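Local coordinates for protein putative acetamidase/formamidase (PDB 5UBU) that probably hydrolyses carbon-nitrogen bonds, other than peptide bonds, in linear amides and binds two neighbouring sodium ions in the crystal, at residues 164-169 and 221-226; 170-175 and 191-196. All blocks are in the same frame, centred on the assembly; numbering follows the deposited sequence.

In the fold
From the N terminus, the chain leaves the small antiparallel sheet at strand 164-165 and runs into strand 169-175, which turns a corner at Gly-171. Contact 2 closes first: residues 170-175 pair with 191-196 across a loop of 15 residues. The chain then continues through strand 203-208 of the large nine-stranded sheet and returns along strand 214-222, which closes the wider loop of contact 1, residues 164-169 against 221-226. Contact 2 is therefore nested inside contact 1. Contact 1 supplies His-222 to one sodium ion, contact 2 Asn-193 and Asp-195 to the other, and Asp-220 serves both. Gln-225 NE2 and Asp-195 O, 2.8 Å apart and probably hydrogen-bonded, tie the two contacts together directly.

Contact 1. Residues 164-169 and 221-226; sequences LPYKPH and AHACQG. With NA (sodium ion), chain G.
His-169 and His-222 face each other as an antiparallel hydrogen-bonded pair where strand 169-175 pairs with strand 214-222, with His-222 N to His-169 O at 2.9 Å and His-169 N to His-222 O at 3.0 Å. Beyond this short ladder the chains stay close, and the main chain of Lys-167 makes a weak bond through its N to Ala-223 O. The two imidazoles lie on the same side of the sheet, yet they do not stack. Their planes stand at 74°, and the methylene of His-222 sits over one face of the His-169 ring in a CH-pi contact, CB to ring centroid 3.7 Å. The His-169 side chain turns back over the pairing strand because CG falls between the backbone N and the carbonyl carbon (chi1 63°). From there His-169 NE2 donates to Gln-225 OE1 at 3.1 Å. The acceptor lies near the imidazole plane, whereas the donor stands well above the plane of the amide. The other end of that amide, Gln-225 NE2, is bonded to Asp-195 O, so the glutamine is gripped from two directions. Farther out, Tyr-166 lays CD1 against Ala-223 CB at 4.1 Å while its hydroxyl bonds to Met-109 O; Cys-224 SG meets Leu-164 CD1, and both residues also pack against a second subunit. His-169 lies in the second shell of a sodium site: ND1 of His-222 is 2.9 Å from His-169 NE2, and across the same ring His-222 NE2 binds the ion at 2.3 Å, alongside Asp-220 and Glu-236.

Contact 2. Residues 170-175 and 191-196; sequences IGTLSV and GGNMDV. With NA (sodium ion), chain H.
Thr-172 and Asn-193 project to the same side of an antiparallel strand pair, where their side chains cross obliquely: the threonine methyl CG2 lies 3.4 Å from Asn-193 OD1, while OG1 turns to Gln-87. With CG anti to its own backbone N (chi1 -169°), the asparagine presents OD1 to a sodium ion at 2.2 Å; ND2 is bonded to Leu-185 O. Next to the asparagine, Leu-173 and Gly-192 form the hydrogen-bonded pair of the ladder. Gly-192 O takes the Leu-173 N-H and, weakly, that of Met-194, closing an inverse gamma turn centred on Asn-193. The turn redirects the chain and brings Asp-195 round to the same metal. Asp-195 N bonds to Gly-171 O at 3.1 Å, nearly straight and on a lone pair, while its carboxylate grips the sodium ion with OD1 at 2.3 Å and OD2 at 2.7 Å. A water donates to Ile-170 O and Gly-171 O and accepts from Val-196 N, bridging the two segments. Away from the ion, Met-194, a selenomethionine, curls its chain so that CE rests 4.0 Å from Leu-173 CB. Asp-220 OD2 and a second water complete the sodium's coordination in the model. Asn-193 OD1 and Asp-195 OD1 come within 2.8 Å of each other because both bind the ion, and the sodium probably offsets the repulsion among these oxygens and that of Asp-220.

Contact 1. Residues 164-169 and 221-226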
loop_
_atom_site.group_PDB
_atom_site.type_symbol
_atom_site.label_atom_id
_atom_site.label_comp_id
_atom_site.label_asym_id
_atom_site.label_seq_id
_atom_site.Cartn_x
_atom_site.Cartn_y
_atom_site.Cartn_z
ATOM N N LEU B 164 -20.134 27.365 3.275
ATOM C CA LEU B 164 -19.825 26.303 4.232
ATOM C C LEU B 164 -19.759 26.814 5.666
ATOM O O LEU B 164 -19.389 27.976 5.894
ATOM C CB LEU B 164 -18.479 25.679 3.883
ATOM C CG LEU B 164 -18.293 25.252 2.434
ATOM C CD1 LEU B 164 -16.884 24.700 2.254
ATOM C CD2 LEU B 164 -19.379 24.250 2.038
ATOM N N PRO B 165 -20.128 25.960 6.645
ATOM C CA PRO B 165 -20.015 26.412 8.029
ATOM C C PRO B 165 -18.550 26.534 8.443
ATOM O O PRO B 165 -17.688 25.829 7.920
ATOM C CB PRO B 165 -20.697 25.296 8.834
ATOM C CG PRO B 165 -21.538 24.561 7.858
ATOM C CD PRO B 165 -20.823 24.666 6.545
ATOM N N TYR B 166 -18.287 27.431 9.379
ATOM C CA TYR B 166 -16.946 27.650 9.901
ATOM C C TYR B 166 -16.671 26.614 10.990
ATOM O O TYR B 166 -17.188 26.715 12.098
ATOM C CB TYR B 166 -16.833 29.090 10.433
ATOM C CG TYR B 166 -15.519 29.446 11.086
ATOM C CD1 TYR B 166 -14.368 29.648 10.322
ATOM C CD2 TYR B 166 -15.436 29.642 12.469
ATOM C CE1 TYR B 166 -13.159 29.986 10.923
ATOM C CE2 TYR B 166 -14.237 29.982 13.071
ATOM C CZ TYR B 166 -13.105 30.149 12.296
ATOM O OH TYR B 166 -11.915 30.479 12.892
ATOM N N LYS B 167 -15.897 25.585 10.635
ATOM C CA LYS B 167 -15.505 24.513 11.555
ATOM C C LYS B 167 -13.982 24.501 11.588
ATOM O O LYS B 167 -13.350 23.661 10.955
ATOM C CB LYS B 167 -16.031 23.164 11.060
ATOM C CG LYS B 167 -17.549 23.037 11.013
ATOM C CD LYS B 167 -18.199 22.946 12.394
ATOM C CE LYS B 167 -17.898 21.605 13.053
ATOM N NZ LYS B 167 -18.395 20.455 12.222
ATOM N N PRO B 168 -13.383 25.439 12.324
ATOM C CA PRO B 168 -11.934 25.502 12.343
ATOM C C PRO B 168 -11.256 24.391 13.144
ATOM O O PRO B 168 -11.869 23.794 14.032
ATOM C CB PRO B 168 -11.665 26.852 13.002
ATOM C CG PRO B 168 -12.789 26.986 13.971
ATOM C CD PRO B 168 -13.979 26.411 13.256
ATOM N N HIS B 169 -10.004 24.116 12.788
ATOM C CA HIS B 169 -9.190 23.114 13.473
ATOM C C HIS B 169 -7.737 23.318 13.094
ATOM O O HIS B 169 -7.426 23.944 12.077
ATOM C CB HIS B 169 -9.613 21.693 13.119
ATOM C CG HIS B 169 -9.439 21.354 11.676
ATOM N ND1 HIS B 169 -10.397 21.649 10.729
ATOM C CD2 HIS B 169 -8.430 20.739 11.014
ATOM C CE1 HIS B 169 -9.983 21.244 9.544
ATOM N NE2 HIS B 169 -8.793 20.683 9.687
ATOM N N ALA B 221 -3.730 26.509 10.540
ATOM C CA ALA B 221 -5.133 26.548 10.908
ATOM C C ALA B 221 -5.990 26.359 9.652
ATOM O O ALA B 221 -5.638 26.855 8.574
ATOM C CB ALA B 221 -5.461 27.874 11.574
ATOM N N HIS B 222 -7.087 25.609 9.788
ATOM C CA HIS B 222 -8.021 25.381 8.680
ATOM C C HIS B 222 -9.396 25.890 9.066
ATOM O O HIS B 222 -9.848 25.642 10.172
ATOM C CB HIS B 222 -8.190 23.902 8.322
ATOM C CG HIS B 222 -6.957 23.239 7.815
ATOM N ND1 HIS B 222 -6.684 21.916 8.057
ATOM C CD2 HIS B 222 -5.903 23.723 7.119
ATOM C CE1 HIS B 222 -5.536 21.597 7.485
ATOM N NE2 HIS B 222 -5.036 22.678 6.918
ATOM N N ALA B 223 -10.059 26.593 8.153
ATOM C CA ALA B 223 -11.412 27.106 8.410
ATOM C C ALA B 223 -12.431 25.978 8.285
ATOM O O ALA B 223 -13.534 26.072 8.806
ATOM C CB ALA B 223 -11.750 28.234 7.448
ATOM N N CYS B 224 -12.040 24.927 7.569
ATOM C CA CYS B 224 -12.863 23.739 7.350
ATOM C C CYS B 224 -11.995 22.722 6.631
ATOM O O CYS B 224 -10.939 23.088 6.127
ATOM C CB CYS B 224 -14.090 24.085 6.498
ATOM S SG CYS B 224 -13.690 24.963 4.963
ATOM N N GLN B 225 -12.417 21.457 6.595
ATOM C CA GLN B 225 -11.667 20.411 5.884
ATOM C C GLN B 225 -12.471 19.136 5.710
ATOM O O GLN B 225 -13.152 18.688 6.636
ATOM C CB GLN B 225 -10.359 20.042 6.601
ATOM C CG GLN B 225 -9.526 18.974 5.885
ATOM C CD GLN B 225 -8.382 18.456 6.713
ATOM O OE1 GLN B 225 -7.580 19.220 7.241
ATOM N NE2 GLN B 225 -8.286 17.145 6.807
ATOM N N GLY B 226 -12.338 18.536 4.526
ATOM C CA GLY B 226 -13.001 17.283 4.230
ATOM C C GLY B 226 -12.135 16.111 4.685
ATOM O O GLY B 226 -10.932 16.266 4.953
HETATM NA NA NA G . -3.185 23.097 5.562
#

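Contact 2. Residues 170-175 and 191-196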
loop_
_atom_site.group_PDB
_atom_site.type_symbol
_atom_site.label_atom_id
_atom_site.label_comp_id
_atom_site.label_asym_id
_atom_site.label_seq_id
_atom_site.Cartn_x
_atom_site.Cartn_y
_atom_site.Cartn_z
ATOM N N ILE B 170 -6.854 22.778 13.924
ATOM C CA ILE B 170 -5.419 22.869 13.716
ATOM C C ILE B 170 -4.924 21.681 12.901
ATOM O O ILE B 170 -5.188 20.531 13.228
ATOM C CB ILE B 170 -4.684 22.943 15.072
ATOM C CG1 ILE B 170 -5.013 24.265 15.787
ATOM C CG2 ILE B 170 -3.177 22.809 14.897
ATOM C CD1 ILE B 170 -4.518 25.511 15.075
ATOM N N GLY B 171 -4.201 21.981 11.833
ATOM C CA GLY B 171 -3.650 20.963 10.955
ATOM C C GLY B 171 -2.358 20.389 11.498
ATOM O O GLY B 171 -2.141 19.186 11.408
ATOM N N THR B 172 -1.502 21.248 12.048
ATOM C CA THR B 172 -0.215 20.822 12.610
ATOM C C THR B 172 -0.089 21.134 14.099
ATOM O O THR B 172 0.052 22.285 14.483
ATOM C CB THR B 172 0.992 21.486 11.900
ATOM O OG1 THR B 172 0.924 22.910 12.051
ATOM C CG2 THR B 172 1.029 21.130 10.416
ATOM N N LEU B 173 -0.151 20.096 14.920
ATOM C CA LEU B 173 -0.010 20.216 16.366
ATOM C C LEU B 173 0.998 19.136 16.743
ATOM O O LEU B 173 0.777 17.960 16.477
ATOM C CB LEU B 173 -1.346 20.003 17.078
ATOM C CG LEU B 173 -1.324 20.205 18.599
ATOM C CD1 LEU B 173 -0.905 21.635 18.948
ATOM C CD2 LEU B 173 -2.673 19.875 19.227
ATOM N N SER B 174 2.110 19.520 17.359
ATOM C CA SER B 174 3.132 18.528 17.683
ATOM C C SER B 174 4.093 18.890 18.794
ATOM O O SER B 174 4.113 20.012 19.285
ATOM C CB SER B 174 3.957 18.268 16.415
ATOM O OG SER B 174 4.535 19.463 15.939
ATOM N N VAL B 175 4.875 17.890 19.185
ATOM C CA VAL B 175 5.931 18.045 20.178
ATOM C C VAL B 175 7.207 17.519 19.523
ATOM O O VAL B 175 7.144 16.751 18.565
ATOM C CB VAL B 175 5.624 17.342 21.509
ATOM C CG1 VAL B 175 4.510 18.066 22.235
ATOM C CG2 VAL B 175 5.275 15.878 21.302
ATOM N N GLY B 191 2.950 13.759 16.544
ATOM C CA GLY B 191 1.839 14.608 16.135
ATOM C C GLY B 191 2.196 15.053 14.724
ATOM O O GLY B 191 2.355 14.221 13.826
ATOM N N GLY B 192 2.318 16.361 14.524
ATOM C CA GLY B 192 2.703 16.899 13.222
ATOM C C GLY B 192 1.533 17.309 12.351
ATOM O O GLY B 192 0.461 17.642 12.859
ATOM N N ASN B 193 1.753 17.273 11.035
ATOM C CA ASN B 193 0.754 17.659 10.037
ATOM C C ASN B 193 -0.272 16.535 9.854
ATOM O O ASN B 193 -0.313 15.856 8.822
ATOM C CB ASN B 193 1.460 17.988 8.712
ATOM C CG ASN B 193 0.545 18.638 7.697
ATOM O OD1 ASN B 193 -0.451 19.258 8.054
ATOM N ND2 ASN B 193 0.904 18.533 6.425
HETATM N N MSE B 194 -1.109 16.362 10.869
HETATM C CA MSE B 194 -2.126 15.313 10.877
HETATM C C MSE B 194 -3.350 15.643 10.066
HETATM O O MSE B 194 -3.971 14.752 9.497
HETATM C CB MSE B 194 -2.569 15.070 12.318
HETATM C CG MSE B 194 -1.420 14.566 13.186
HETATM SE SE MSE B 194 -1.979 14.468 15.066
HETATM C CE MSE B 194 -2.132 16.386 15.478
ATOM N N ASP B 195 -3.714 16.919 10.022
ATOM C CA ASP B 195 -4.896 17.368 9.291
ATOM C C ASP B 195 -6.135 16.527 9.652
ATOM O O ASP B 195 -6.790 15.960 8.788
ATOM C CB ASP B 195 -4.642 17.352 7.779
ATOM C CG ASP B 195 -3.548 18.324 7.337
ATOM O OD1 ASP B 195 -3.275 19.326 8.037
ATOM O OD2 ASP B 195 -2.975 18.093 6.250
ATOM N N VAL B 196 -6.416 16.436 10.948
ATOM C CA VAL B 196 -7.575 15.712 11.461
ATOM C C VAL B 196 -8.589 16.790 11.856
ATOM O O VAL B 196 -8.344 17.534 12.809
ATOM C CB VAL B 196 -7.208 14.829 12.676
ATOM C CG1 VAL B 196 -8.458 14.234 13.319
ATOM C CG2 VAL B 196 -6.253 13.725 12.257
HETATM NA NA NA H . -1.812 20.487 6.765
HETATM O O HOH W 1 -4.793 18.036 12.657
HETATM O O HOH W 2 -1.540 19.491 4.043
#